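Local coordinates for protein isomaltodextranase (Arthrobacter globiformis, PDB 5AWO) that hydrolyses alpha-1,6-glucosidic linkages of dextran-type polysaccharides, releasing successive isomaltose units from the non-reducing chain ends, at residues R531-N536 with W573-G578. Numbering follows the deposited sequence.
Sequences RYRYAN and WGVADG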
loop_
_atom_site.group_PDB
_atom_site.type_symbol
_atom_site.label_atom_id
_atom_site.label_comp_id
_atom_site.label_asym_id
_atom_site.label_seq_id
_atom_site.Cartn_x
_atom_site.Cartn_y
_atom_site.Cartn_z
ATOM N N ARG A 531 -26.818 -6.580 6.379
ATOM C CA ARG A 531 -27.134 -7.847 5.725
ATOM C C ARG A 531 -25.878 -8.478 5.121
ATOM O O ARG A 531 -24.983 -7.755 4.682
ATOM C CB ARG A 531 -28.206 -7.657 4.648
ATOM C CG ARG A 531 -29.602 -7.347 5.194
ATOM C CD ARG A 531 -30.631 -7.134 4.088
ATOM N NE ARG A 531 -30.367 -5.938 3.281
ATOM C CZ ARG A 531 -30.551 -4.677 3.681
ATOM N NH1 ARG A 531 -31.025 -4.390 4.898
ATOM N NH2 ARG A 531 -30.254 -3.679 2.845
ATOM N N TYR A 532 -25.831 -9.807 5.087
ATOM C CA TYR A 532 -24.692 -10.572 4.567
ATOM C C TYR A 532 -25.190 -11.602 3.551
ATOM O O TYR A 532 -25.923 -12.532 3.922
ATOM C CB TYR A 532 -23.978 -11.325 5.706
ATOM C CG TYR A 532 -23.662 -10.559 6.966
ATOM C CD1 TYR A 532 -24.620 -10.390 7.977
ATOM C CD2 TYR A 532 -22.377 -10.071 7.217
ATOM C CE1 TYR A 532 -24.312 -9.720 9.145
ATOM C CE2 TYR A 532 -22.064 -9.386 8.379
ATOM C CZ TYR A 532 -23.029 -9.211 9.363
ATOM O OH TYR A 532 -22.686 -8.530 10.512
ATOM N N ARG A 533 -24.839 -11.459 2.272
ATOM C CA ARG A 533 -25.188 -12.481 1.295
ATOM C C ARG A 533 -24.077 -13.511 1.267
ATOM O O ARG A 533 -22.903 -13.164 1.046
ATOM C CB ARG A 533 -25.457 -11.923 -0.115
ATOM C CG ARG A 533 -26.078 -12.947 -1.053
ATOM C CD ARG A 533 -26.582 -12.349 -2.357
ATOM N NE ARG A 533 -27.457 -13.274 -3.088
ATOM C CZ ARG A 533 -27.140 -13.987 -4.167
ATOM N NH1 ARG A 533 -25.938 -13.910 -4.734
ATOM N NH2 ARG A 533 -28.045 -14.775 -4.727
ATOM N N TYR A 534 -24.446 -14.770 1.468
ATOM C CA TYR A 534 -23.490 -15.826 1.762
ATOM C C TYR A 534 -23.930 -17.171 1.175
ATOM O O TYR A 534 -25.103 -17.350 0.828
ATOM C CB TYR A 534 -23.345 -15.970 3.290
ATOM C CG TYR A 534 -24.503 -16.739 3.903
ATOM C CD1 TYR A 534 -25.703 -16.103 4.200
ATOM C CD2 TYR A 534 -24.411 -18.107 4.114
ATOM C CE1 TYR A 534 -26.778 -16.809 4.733
ATOM C CE2 TYR A 534 -25.483 -18.820 4.641
ATOM C CZ TYR A 534 -26.657 -18.161 4.934
ATOM O OH TYR A 534 -27.730 -18.875 5.455
ATOM N N ALA A 535 -22.989 -18.100 1.058
ATOM C CA ALA A 535 -23.278 -19.523 0.815
ATOM C C ALA A 535 -22.682 -20.340 1.981
ATOM O O ALA A 535 -21.659 -19.960 2.563
ATOM C CB ALA A 535 -22.697 -19.988 -0.501
ATOM N N ASN A 536 -23.345 -21.446 2.326
ATOM C CA ASN A 536 -22.874 -22.378 3.364
ATOM C C ASN A 536 -23.563 -23.722 3.194
ATOM O O ASN A 536 -24.721 -23.865 3.585
ATOM C CB ASN A 536 -23.184 -21.852 4.763
ATOM C CG ASN A 536 -23.023 -22.919 5.852
ATOM O OD1 ASN A 536 -22.327 -23.907 5.665
ATOM N ND2 ASN A 536 -23.664 -22.703 6.979
ATOM N N TRP A 573 -27.569 -19.342 -2.281
ATOM C CA TRP A 573 -27.180 -18.138 -1.561
ATOM C C TRP A 573 -28.312 -17.660 -0.662
ATOM O O TRP A 573 -29.495 -17.672 -1.056
ATOM C CB TRP A 573 -26.761 -17.030 -2.565
ATOM C CG TRP A 573 -25.608 -17.476 -3.435
ATOM C CD1 TRP A 573 -25.677 -18.189 -4.576
ATOM C CD2 TRP A 573 -24.205 -17.246 -3.194
ATOM N NE1 TRP A 573 -24.412 -18.443 -5.071
ATOM C CE2 TRP A 573 -23.494 -17.866 -4.236
ATOM C CE3 TRP A 573 -23.493 -16.587 -2.195
ATOM C CZ2 TRP A 573 -22.094 -17.848 -4.307
ATOM C CZ3 TRP A 573 -22.114 -16.576 -2.261
ATOM C CH2 TRP A 573 -21.432 -17.200 -3.302
ATOM N N GLY A 574 -27.962 -17.254 0.550
ATOM C CA GLY A 574 -28.910 -16.631 1.460
ATOM C C GLY A 574 -28.441 -15.282 1.955
ATOM O O GLY A 574 -27.316 -14.860 1.669
ATOM N N VAL A 575 -29.310 -14.597 2.676
ATOM C CA VAL A 575 -29.009 -13.326 3.295
ATOM C C VAL A 575 -29.252 -13.429 4.798
ATOM O O VAL A 575 -30.391 -13.643 5.244
ATOM C CB VAL A 575 -29.859 -12.185 2.695
ATOM C CG1 VAL A 575 -29.499 -10.863 3.347
ATOM C CG2 VAL A 575 -29.686 -12.141 1.174
ATOM N N ALA A 576 -28.185 -13.316 5.578
ATOM C CA ALA A 576 -28.306 -13.218 7.025
ATOM C C ALA A 576 -28.520 -11.769 7.394
ATOM O O ALA A 576 -27.994 -10.860 6.734
ATOM C CB ALA A 576 -27.068 -13.767 7.706
ATOM N N ASP A 577 -29.310 -11.552 8.439
ATOM C CA ASP A 577 -29.629 -10.225 8.924
ATOM C C ASP A 577 -28.941 -9.977 10.240
ATOM O O ASP A 577 -28.765 -10.898 11.053
ATOM C CB ASP A 577 -31.135 -10.083 9.146
ATOM C CG ASP A 577 -31.932 -10.202 7.875
ATOM O OD1 ASP A 577 -31.346 -10.193 6.768
ATOM O OD2 ASP A 577 -33.171 -10.305 7.984
ATOM N N GLY A 578 -28.587 -8.723 10.477
ATOM C CA GLY A 578 -28.010 -8.339 11.728
ATOM C C GLY A 578 -28.145 -6.875 12.043
ATOM O O GLY A 578 -28.740 -6.100 11.290
HETATM O O HOH W 1 -30.486 -16.033 -3.598
#
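With CG anti to the backbone N (chi1 -169°) and the chain extended as far as NE, Arg533 reaches across to Trp573, whose CG lies anti to its carbonyl carbon. They lie where strands 531-535 and 574-578 run antiparallel in the beta-sandwich of the carbohydrate-binding module, away from the catalytic residues. Tyr532 and Tyr534 pair with Ala576 and Gly574 through four backbone hydrogen bonds; Gly574 N points nearly along the C=O axis of Tyr534, 2.9 Å from its O. Trp573 is sandwiched: Ala535 CB makes a CH-pi contact 3.9 Å from the centroid of the six-membered ring, while Arg533 NH1 lies over the opposite face, toward the rim. The guanidinium is tilted 17° from the indole, and Trp573 CB sits over its centre. Gly495 O accepts from Arg533 NH1 and Pro494 O from Trp573 NE1, holding both flat groups. On the tyrosine side of the sheet, Tyr534 takes the crowded rotamer between N and carbonyl carbon (chi1 78°), laying its ring over Gly574, with CD1 3.2 Å from Gly574 O; its hydroxyl is hydrogen-bonded to Pro565 O. A water accepts from Arg533 NH2 at 3.0 Å and donates to Trp573 O.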